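Local coordinates for protein coronin (Toxoplasma gondii, PDB 4OZU) that probably binds actin filaments, and is represented here by its WD40 beta-propeller domain, at residues C37-T43 with N316-P321; F275-T279 with P365-D369; D84-F90 with S135-A141. All coordinates share one frame; numbering follows the deposited sequence.

Contact 1. Residues C37-T43 with N316-P321; sequences CGLAANT and NFCFIP. With ACT (acetate ion), chain C.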
loop_
_atom_site.group_PDB
_atom_site.type_symbol
_atom_site.label_atom_id
_atom_site.label_comp_id
_atom_site.label_asym_id
_atom_site.label_seq_id
_atom_site.Cartn_x
_atom_site.Cartn_y
_atom_site.Cartn_z
ATOM N N CYS A 37 -3.637 -5.899 1.722
ATOM C CA CYS A 37 -4.912 -5.245 1.432
ATOM C C CYS A 37 -5.699 -6.006 0.350
ATOM O O CYS A 37 -6.928 -6.000 0.364
ATOM C CB CYS A 37 -4.696 -3.781 1.032
ATOM S SG CYS A 37 -3.527 -3.492 -0.307
ATOM N N GLY A 38 -4.993 -6.677 -0.558
ATOM C CA GLY A 38 -5.620 -7.624 -1.470
ATOM C C GLY A 38 -5.599 -7.223 -2.934
ATOM O O GLY A 38 -5.481 -8.078 -3.812
ATOM N N LEU A 39 -5.717 -5.927 -3.197
ATOM C CA LEU A 39 -5.711 -5.416 -4.559
ATOM C C LEU A 39 -4.514 -4.511 -4.770
ATOM O O LEU A 39 -3.790 -4.176 -3.829
ATOM C CB LEU A 39 -7.002 -4.641 -4.864
ATOM C CG LEU A 39 -8.324 -5.291 -4.464
ATOM C CD1 LEU A 39 -9.479 -4.331 -4.724
ATOM C CD2 LEU A 39 -8.533 -6.593 -5.216
ATOM N N ALA A 40 -4.312 -4.118 -6.020
ATOM C CA ALA A 40 -3.297 -3.142 -6.371
ATOM C C ALA A 40 -3.769 -2.338 -7.575
ATOM O O ALA A 40 -4.560 -2.817 -8.384
ATOM C CB ALA A 40 -1.977 -3.818 -6.671
ATOM N N ALA A 41 -3.299 -1.102 -7.672
ATOM C CA ALA A 41 -3.618 -0.266 -8.818
ATOM C C ALA A 41 -2.494 0.721 -9.065
ATOM O O ALA A 41 -1.822 1.152 -8.127
ATOM C CB ALA A 41 -4.943 0.471 -8.597
ATOM N N ASN A 42 -2.269 1.057 -10.330
ATOM C CA ASN A 42 -1.418 2.188 -10.660
ATOM C C ASN A 42 -2.263 3.178 -11.463
ATOM O O ASN A 42 -3.483 3.191 -11.315
ATOM C CB ASN A 42 -0.137 1.744 -11.388
ATOM C CG ASN A 42 -0.385 1.103 -12.752
ATOM O OD1 ASN A 42 -1.510 1.045 -13.257
ATOM N ND2 ASN A 42 0.697 0.630 -13.360
ATOM N N THR A 43 -1.651 4.021 -12.283
ATOM C CA THR A 43 -2.429 5.056 -12.955
ATOM C C THR A 43 -3.261 4.499 -14.105
ATOM O O THR A 43 -4.127 5.197 -14.623
ATOM C CB THR A 43 -1.534 6.181 -13.500
ATOM O OG1 THR A 43 -0.571 5.643 -14.414
ATOM C CG2 THR A 43 -0.822 6.892 -12.359
ATOM N N ASN A 316 -11.534 -7.109 -0.025
ATOM C CA ASN A 316 -10.173 -6.691 -0.321
ATOM C C ASN A 316 -10.235 -5.240 -0.764
ATOM O O ASN A 316 -11.309 -4.730 -1.084
ATOM C CB ASN A 316 -9.530 -7.534 -1.429
ATOM C CG ASN A 316 -9.307 -8.978 -1.027
ATOM O OD1 ASN A 316 -8.448 -9.282 -0.194
ATOM N ND2 ASN A 316 -10.052 -9.883 -1.648
ATOM N N PHE A 317 -9.095 -4.569 -0.806
ATOM C CA PHE A 317 -9.094 -3.191 -1.262
ATOM C C PHE A 317 -7.708 -2.716 -1.666
ATOM O O PHE A 317 -6.704 -3.395 -1.451
ATOM C CB PHE A 317 -9.641 -2.278 -0.167
ATOM C CG PHE A 317 -8.653 -2.002 0.918
ATOM C CD1 PHE A 317 -8.490 -2.887 1.971
ATOM C CD2 PHE A 317 -7.873 -0.862 0.874
ATOM C CE1 PHE A 317 -7.568 -2.631 2.960
ATOM C CE2 PHE A 317 -6.945 -0.610 1.859
ATOM C CZ PHE A 317 -6.797 -1.487 2.900
ATOM N N CYS A 318 -7.680 -1.537 -2.270
ATOM C CA CYS A 318 -6.451 -0.787 -2.457
ATOM C C CYS A 318 -6.859 0.649 -2.709
ATOM O O CYS A 318 -8.044 0.940 -2.880
ATOM C CB CYS A 318 -5.612 -1.325 -3.617
ATOM S SG CYS A 318 -6.316 -0.995 -5.263
ATOM N N PHE A 319 -5.878 1.537 -2.711
ATOM C CA PHE A 319 -6.093 2.925 -3.089
ATOM C C PHE A 319 -5.314 3.194 -4.364
ATOM O O PHE A 319 -4.300 2.544 -4.616
ATOM C CB PHE A 319 -5.641 3.873 -1.976
ATOM C CG PHE A 319 -6.619 3.991 -0.843
ATOM C CD1 PHE A 319 -6.843 2.928 0.011
ATOM C CD2 PHE A 319 -7.300 5.175 -0.626
ATOM C CE1 PHE A 319 -7.735 3.041 1.056
ATOM C CE2 PHE A 319 -8.191 5.293 0.416
ATOM C CZ PHE A 319 -8.408 4.224 1.257
ATOM N N ILE A 320 -5.775 4.148 -5.163
ATOM C CA ILE A 320 -5.098 4.476 -6.411
ATOM C C ILE A 320 -3.996 5.486 -6.141
ATOM O O ILE A 320 -3.992 6.142 -5.096
ATOM C CB ILE A 320 -6.075 5.044 -7.476
ATOM C CG1 ILE A 320 -6.612 6.418 -7.058
ATOM C CG2 ILE A 320 -7.205 4.052 -7.728
ATOM C CD1 ILE A 320 -7.502 7.079 -8.118
ATOM N N PRO A 321 -3.055 5.622 -7.081
ATOM C CA PRO A 321 -2.002 6.618 -6.867
ATOM C C PRO A 321 -2.536 8.035 -6.985
ATOM O O PRO A 321 -3.549 8.256 -7.645
ATOM C CB PRO A 321 -0.995 6.328 -7.987
ATOM C CG PRO A 321 -1.345 4.972 -8.492
ATOM C CD PRO A 321 -2.812 4.822 -8.290
HETATM C C ACT C . 2.392 4.548 -13.216
HETATM O O ACT C . 2.237 5.053 -14.348
HETATM O OXT ACT C . 1.366 4.455 -12.512
HETATM C CH3 ACT C . 3.733 4.089 -12.733
#

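Contact 2. Residues F275-T279 with P365-D369; sequences FDETT and PPAPD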
loop_
_atom_site.group_PDB
_atom_site.type_symbol
_atom_site.label_atom_id
_atom_site.label_comp_id
_atom_site.label_asym_id
_atom_site.label_seq_id
_atom_site.Cartn_x
_atom_site.Cartn_y
_atom_site.Cartn_z
ATOM N N PHE A 275 -1.442 5.782 3.998
ATOM C CA PHE A 275 -1.045 7.180 4.118
ATOM C C PHE A 275 -0.919 7.864 2.763
ATOM O O PHE A 275 -0.219 7.385 1.872
ATOM C CB PHE A 275 0.282 7.293 4.871
ATOM C CG PHE A 275 0.653 8.704 5.264
ATOM C CD1 PHE A 275 -0.240 9.513 5.951
ATOM C CD2 PHE A 275 1.914 9.205 4.979
ATOM C CE1 PHE A 275 0.116 10.793 6.332
ATOM C CE2 PHE A 275 2.275 10.487 5.355
ATOM C CZ PHE A 275 1.380 11.279 6.033
ATOM N N ASP A 276 -1.625 8.981 2.630
ATOM C CA ASP A 276 -1.461 9.908 1.519
ATOM C C ASP A 276 -0.382 10.895 1.946
ATOM O O ASP A 276 -0.646 11.834 2.688
ATOM C CB ASP A 276 -2.793 10.606 1.203
ATOM C CG ASP A 276 -2.669 11.725 0.161
ATOM O OD1 ASP A 276 -1.538 12.055 -0.263
ATOM O OD2 ASP A 276 -3.730 12.303 -0.214
ATOM N N GLU A 277 0.842 10.661 1.484
ATOM C CA GLU A 277 1.995 11.425 1.941
ATOM C C GLU A 277 1.918 12.883 1.499
ATOM O O GLU A 277 2.631 13.735 2.024
ATOM C CB GLU A 277 3.288 10.797 1.415
ATOM C CG GLU A 277 3.533 11.022 -0.080
ATOM C CD GLU A 277 4.269 12.323 -0.367
ATOM O OE1 GLU A 277 5.310 12.577 0.280
ATOM O OE2 GLU A 277 3.804 13.092 -1.239
ATOM N N THR A 278 1.061 13.152 0.521
ATOM C CA THR A 278 0.992 14.469 -0.102
ATOM C C THR A 278 0.053 15.421 0.644
ATOM O O THR A 278 0.329 16.620 0.721
ATOM C CB THR A 278 0.541 14.354 -1.576
ATOM O OG1 THR A 278 1.223 13.252 -2.201
ATOM C CG2 THR A 278 0.849 15.639 -2.333
ATOM N N THR A 279 -1.039 14.893 1.195
ATOM C CA THR A 279 -1.994 15.701 1.957
ATOM C C THR A 279 -1.990 15.393 3.451
ATOM O O THR A 279 -2.469 16.199 4.252
ATOM C CB THR A 279 -3.443 15.511 1.462
ATOM O OG1 THR A 279 -3.865 14.169 1.725
ATOM C CG2 THR A 279 -3.569 15.818 -0.029
ATOM N N PRO A 365 -0.662 19.648 -3.739
ATOM C CA PRO A 365 0.784 19.884 -3.725
ATOM C C PRO A 365 1.485 18.968 -4.719
ATOM O O PRO A 365 0.863 18.030 -5.222
ATOM C CB PRO A 365 1.193 19.550 -2.289
ATOM C CG PRO A 365 -0.086 19.521 -1.497
ATOM C CD PRO A 365 -1.150 19.109 -2.459
ATOM N N PRO A 366 2.771 19.223 -4.990
ATOM C CA PRO A 366 3.543 18.361 -5.891
ATOM C C PRO A 366 3.472 16.896 -5.456
ATOM O O PRO A 366 3.815 16.561 -4.322
ATOM C CB PRO A 366 4.960 18.917 -5.777
ATOM C CG PRO A 366 4.769 20.346 -5.358
ATOM C CD PRO A 366 3.580 20.332 -4.456
ATOM N N ALA A 367 3.000 16.046 -6.361
ATOM C CA ALA A 367 2.725 14.649 -6.049
ATOM C C ALA A 367 3.920 13.780 -6.406
ATOM O O ALA A 367 4.699 14.144 -7.284
ATOM C CB ALA A 367 1.503 14.185 -6.795
ATOM N N PRO A 368 4.072 12.630 -5.728
ATOM C CA PRO A 368 5.150 11.721 -6.130
ATOM C C PRO A 368 5.079 11.404 -7.614
ATOM O O PRO A 368 4.019 11.002 -8.095
ATOM C CB PRO A 368 4.895 10.468 -5.283
ATOM C CG PRO A 368 4.150 10.967 -4.086
ATOM C CD PRO A 368 3.299 12.107 -4.586
ATOM N N ASP A 369 6.186 11.606 -8.323
ATOM C CA ASP A 369 6.235 11.354 -9.757
ATOM C C ASP A 369 6.628 9.920 -10.078
ATOM O O ASP A 369 7.091 9.184 -9.212
ATOM C CB ASP A 369 7.219 12.307 -10.427
ATOM C CG ASP A 369 6.887 12.566 -11.896
ATOM O OD1 ASP A 369 5.915 11.971 -12.424
ATOM O OD2 ASP A 369 7.609 13.366 -12.524
#

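Contact 3. Residues D84-F90 with S135-A141; sequences DTNFSPF and SAEWNPA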
loop_
_atom_site.group_PDB
_atom_site.type_symbol
_atom_site.label_atom_id
_atom_site.label_comp_id
_atom_site.label_asym_id
_atom_site.label_seq_id
_atom_site.Cartn_x
_atom_site.Cartn_y
_atom_site.Cartn_z
ATOM N N ASP A 84 0.339 -11.087 -2.003
ATOM C CA ASP A 84 0.490 -9.645 -2.119
ATOM C C ASP A 84 0.816 -9.276 -3.558
ATOM O O ASP A 84 1.417 -10.052 -4.298
ATOM C CB ASP A 84 1.589 -9.121 -1.179
ATOM C CG ASP A 84 1.544 -7.602 -1.001
ATOM O OD1 ASP A 84 0.464 -7.005 -1.213
ATOM O OD2 ASP A 84 2.587 -7.000 -0.635
ATOM N N THR A 85 0.410 -8.076 -3.941
ATOM C CA THR A 85 0.635 -7.569 -5.285
ATOM C C THR A 85 0.943 -6.084 -5.161
ATOM O O THR A 85 0.301 -5.396 -4.382
ATOM C CB THR A 85 -0.598 -7.750 -6.208
ATOM O OG1 THR A 85 -0.988 -9.130 -6.253
ATOM C CG2 THR A 85 -0.282 -7.274 -7.611
ATOM N N ASN A 86 1.913 -5.595 -5.925
ATOM C CA ASN A 86 2.193 -4.161 -5.965
ATOM C C ASN A 86 2.780 -3.745 -7.305
ATOM O O ASN A 86 3.734 -4.347 -7.793
ATOM C CB ASN A 86 3.141 -3.751 -4.833
ATOM C CG ASN A 86 2.401 -3.323 -3.573
ATOM O OD1 ASN A 86 1.545 -2.433 -3.609
ATOM N ND2 ASN A 86 2.716 -3.966 -2.458
ATOM N N PHE A 87 2.191 -2.715 -7.900
ATOM C CA PHE A 87 2.761 -2.101 -9.090
ATOM C C PHE A 87 4.023 -1.316 -8.755
ATOM O O PHE A 87 4.169 -0.793 -7.645
ATOM C CB PHE A 87 1.748 -1.172 -9.747
ATOM C CG PHE A 87 0.633 -1.895 -10.443
ATOM C CD1 PHE A 87 0.782 -2.317 -11.748
ATOM C CD2 PHE A 87 -0.556 -2.165 -9.786
ATOM C CE1 PHE A 87 -0.236 -2.987 -12.394
ATOM C CE2 PHE A 87 -1.583 -2.837 -10.431
ATOM C CZ PHE A 87 -1.417 -3.246 -11.736
ATOM N N SER A 88 4.932 -1.235 -9.719
ATOM C CA SER A 88 6.098 -0.375 -9.585
ATOM C C SER A 88 5.671 1.074 -9.404
ATOM O O SER A 88 4.682 1.507 -9.989
ATOM C CB SER A 88 6.995 -0.477 -10.811
ATOM O OG SER A 88 7.946 0.573 -10.820
ATOM N N PRO A 89 6.420 1.837 -8.601
ATOM C CA PRO A 89 6.099 3.263 -8.486
ATOM C C PRO A 89 6.417 4.067 -9.740
ATOM O O PRO A 89 5.981 5.219 -9.849
ATOM C CB PRO A 89 6.996 3.737 -7.326
ATOM C CG PRO A 89 7.494 2.515 -6.663
ATOM C CD PRO A 89 7.513 1.444 -7.702
ATOM N N PHE A 90 7.187 3.485 -10.656
ATOM C CA PHE A 90 7.743 4.242 -11.773
ATOM C C PHE A 90 7.327 3.748 -13.151
ATOM O O PHE A 90 7.089 4.542 -14.050
ATOM C CB PHE A 90 9.260 4.222 -11.675
ATOM C CG PHE A 90 9.764 4.509 -10.294
ATOM C CD1 PHE A 90 9.544 5.745 -9.708
ATOM C CD2 PHE A 90 10.449 3.543 -9.579
ATOM C CE1 PHE A 90 9.997 6.004 -8.438
ATOM C CE2 PHE A 90 10.912 3.808 -8.307
ATOM C CZ PHE A 90 10.683 5.033 -7.739
ATOM N N SER A 135 4.589 -10.305 1.578
ATOM C CA SER A 135 4.615 -8.944 1.080
ATOM C C SER A 135 5.677 -8.771 0.013
ATOM O O SER A 135 6.667 -9.491 -0.018
ATOM C CB SER A 135 4.853 -7.959 2.226
ATOM O OG SER A 135 6.108 -8.182 2.838
ATOM N N ALA A 136 5.443 -7.810 -0.872
ATOM C CA ALA A 136 6.408 -7.427 -1.885
ATOM C C ALA A 136 6.218 -5.936 -2.118
ATOM O O ALA A 136 5.241 -5.523 -2.740
ATOM C CB ALA A 136 6.210 -8.212 -3.161
ATOM N N GLU A 137 7.148 -5.143 -1.598
ATOM C CA GLU A 137 7.028 -3.688 -1.615
ATOM C C GLU A 137 8.207 -3.017 -2.313
ATOM O O GLU A 137 9.376 -3.250 -1.977
ATOM C CB GLU A 137 6.911 -3.154 -0.187
ATOM C CG GLU A 137 5.602 -3.508 0.510
ATOM C CD GLU A 137 4.455 -2.572 0.167
ATOM O OE1 GLU A 137 4.701 -1.488 -0.402
ATOM O OE2 GLU A 137 3.297 -2.925 0.477
ATOM N N TRP A 138 7.879 -2.164 -3.273
ATOM C CA TRP A 138 8.877 -1.427 -4.026
ATOM C C TRP A 138 9.365 -0.207 -3.267
ATOM O O TRP A 138 8.569 0.526 -2.676
ATOM C CB TRP A 138 8.303 -0.953 -5.358
ATOM C CG TRP A 138 7.862 -2.016 -6.296
ATOM C CD1 TRP A 138 6.591 -2.486 -6.470
ATOM C CD2 TRP A 138 8.679 -2.706 -7.241
ATOM N NE1 TRP A 138 6.572 -3.442 -7.460
ATOM C CE2 TRP A 138 7.841 -3.596 -7.948
ATOM C CE3 TRP A 138 10.040 -2.663 -7.559
ATOM C CZ2 TRP A 138 8.320 -4.429 -8.950
ATOM C CZ3 TRP A 138 10.516 -3.505 -8.550
ATOM C CH2 TRP A 138 9.658 -4.374 -9.234
ATOM N N ASN A 139 10.668 0.028 -3.333
ATOM C CA ASN A 139 11.245 1.258 -2.829
ATOM C C ASN A 139 10.644 2.448 -3.578
ATOM O O ASN A 139 10.603 2.441 -4.805
ATOM C CB ASN A 139 12.763 1.227 -2.988
ATOM C CG ASN A 139 13.444 2.358 -2.256
ATOM O OD1 ASN A 139 13.220 3.536 -2.555
ATOM N ND2 ASN A 139 14.278 2.009 -1.286
ATOM N N PRO A 140 10.168 3.466 -2.846
ATOM C CA PRO A 140 9.493 4.596 -3.499
ATOM C C PRO A 140 10.442 5.591 -4.155
ATOM O O PRO A 140 9.966 6.469 -4.866
ATOM C CB PRO A 140 8.743 5.262 -2.344
ATOM C CG PRO A 140 9.578 4.968 -1.152
ATOM C CD PRO A 140 10.126 3.584 -1.375
ATOM N N ALA A 141 11.747 5.457 -3.931
ATOM C CA ALA A 141 12.712 6.414 -4.471
ATOM C C ALA A 141 13.709 5.782 -5.431
ATOM O O ALA A 141 14.292 6.477 -6.263
ATOM C CB ALA A 141 13.453 7.091 -3.343
HETATM O O HOH W 1 2.765 -5.356 1.387
#

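Contact 1. Residues C37-T43 with N316-P321
One face of the Phe317 ring carries the side chain of Cys37: CB stands 3.8 Å from the ring centroid and 18° off the ring normal, a CH-pi contact displaced toward the rim. With SG set between its own backbone N and carbonyl carbon (chi1 53°), the sulfur hangs above the same face at 5.1 Å from the Phe317 centroid, a distant sulfur-aromatic approach. The Phe317 ring in turn presents its CE2 in plane to the edge of the Phe319 ring.

Beside this CH-pi contact the two backbones are joined at a single bridge, Gly38 with Phe317. Phe317 N donates to Cys37 O at 2.8 Å and Leu39 N donates to Phe317 O at 3.2 Å. Past Leu39 no further backbone bond crosses, and packing takes over. Cys318 SG lies against Leu39 CB at 3.7 Å and against Ala41 CB at 3.9 Å, while the Leu39 chain crosses that of Asn316 at about a right angle. Farther on, the Pro321 ring sits against the Asn42 backbone, CD being 3.5 Å from Asn42 O. At the far end of 37-43, Thr43 N donates to OXT of an acetate ion, probably from the crystallisation liquor, at 3.1 Å; Thr43 OG1 also faces it.

The Asn316 amide is held by Gln338, and Asn42 OD1 accepts from the backbones of Glu44 and Tyr45. Strands 40-41 and 317-319 are each the innermost strand of their blade, so neighbouring blades of the seven-bladed propeller meet here. Strand 317-319 pairs antiparallel with 331-339, in the blade that strand 16-25 completes from the other chain end, and strand 40-41 pairs with 45-49. Phe317 also leans on Tyr272 and Ile274 of strand 271-275, and Ala40 on strand 82-87.

Contact 2. Residues F275-T279 with P365-D369
Thr278 and Glu277 are brought to the Pro368 ring by their torsions. In Thr278, chi1 of -43° lays OG1 beside the backbone N and turns the methyl CG2 toward the prolines. Glu277 sets CG between its backbone N and carbonyl carbon (chi1 73°) and bends again at chi2 (88°), which folds the carboxylate back over its neighbour. As a result Thr278 OG1 donates to Glu277 OE2 at 2.8 Å, meeting that oxygen on its anti side and near the carboxylate plane. The bonded pair then faces the CD-CG side of Pro368: CD lies 3.4 Å from Thr278 OG1 and 3.5 Å from Glu277 OE2. Glu277 and Pro368 approach from opposite directions.

Segment 275-279 forms the tight connection between strands 271-275 and 281-286, the two innermost strands of one propeller blade. An Asx turn shapes it: Asp276 OD1 accepts from Thr278 N at 2.9 Å, and weakly from Thr279 N, while Asp276 OD2 takes the hydroxyl of Thr279 and a salt bridge from Lys322. Against this turn lies segment 365-369, part of the chain that follows the last blade strand, 343-350; strand 367-368 pairs there with 389-390. A C-terminal extension folded onto the propeller is also found in other coronins.

No hydrogen bond crosses between the segments, and the rest of the meeting is van der Waals packing. Thr278 CG2 lies along the extended Pro365-Pro366 run, 3.9 Å from Pro365 CB and 3.7 Å from Pro366 O. Pro365 CG covers Thr278 O at 3.7 Å, and this buried carbonyl oxygen has no polar partner. Arg389 links the two segments indirectly, by a salt bridge to Glu277 OE1 and a hydrogen bond to Pro366 O.

Contact 3. Residues D84-F90 with S135-A141
Asp84 OD2 accepts from Ala136 N at 3.0 Å, on the anti side of the carboxylate and 17° out of its plane. Two residues on, Asn86 ND2 donates to Ala136 O at 3.0 Å and more weakly to Glu137 OE2 at 3.2 Å. Trp138 NE1 adds a bond to Asn86 O, 3.0 Å long, with the oxygen in the indole plane although the donor stands above the carbonyl plane. A water donates to both Asp84 OD2 and Glu137 OE2, bridging two acids whose oxygens are 4.3 Å apart; Lys179 holds Glu137 by a salt bridge.

Outside this polar row, Ser88 CA sits over one indole face, 3.8 Å from the centroid of the five-membered ring of Trp138. Pro89 crosses Trp138 at about a right angle, its CD 3.4 Å from Trp138 CB, and Phe90 brings its ring edge to Pro140 O.

The short axes of 84-87 and 135-138, inner strands of successive WD repeat blades, lie 12° from parallel, yet every bond between them uses a side chain. The water and Lys179 probably temper the repulsion between Asp84 and Glu137, consistent with both being ionised.

How the contacts relate
Contacts 1 and 3 are blade junctions near the propeller axis, separated by one other, between strands 40-41 and 82-87. Their centres are about 11 Å apart, and contact 3 is nested within the chain loop that contact 1 closes. They touch at that intervening junction, chiefly through Phe87, whose CD1 lies 3.4 Å from Asn42 ND2, and also where Ala40 CB meets Thr85 O. Contact 2 sits farther out, its centre about 16 Å from each of the others. Its nearest atoms are about 7 Å from contact 1, but Asp369 O reaches Phe90 CD1 of contact 3 at 4.3 Å. The acetate at Thr43 lies about 6 Å from the Phe90 side chain, near it but not touching.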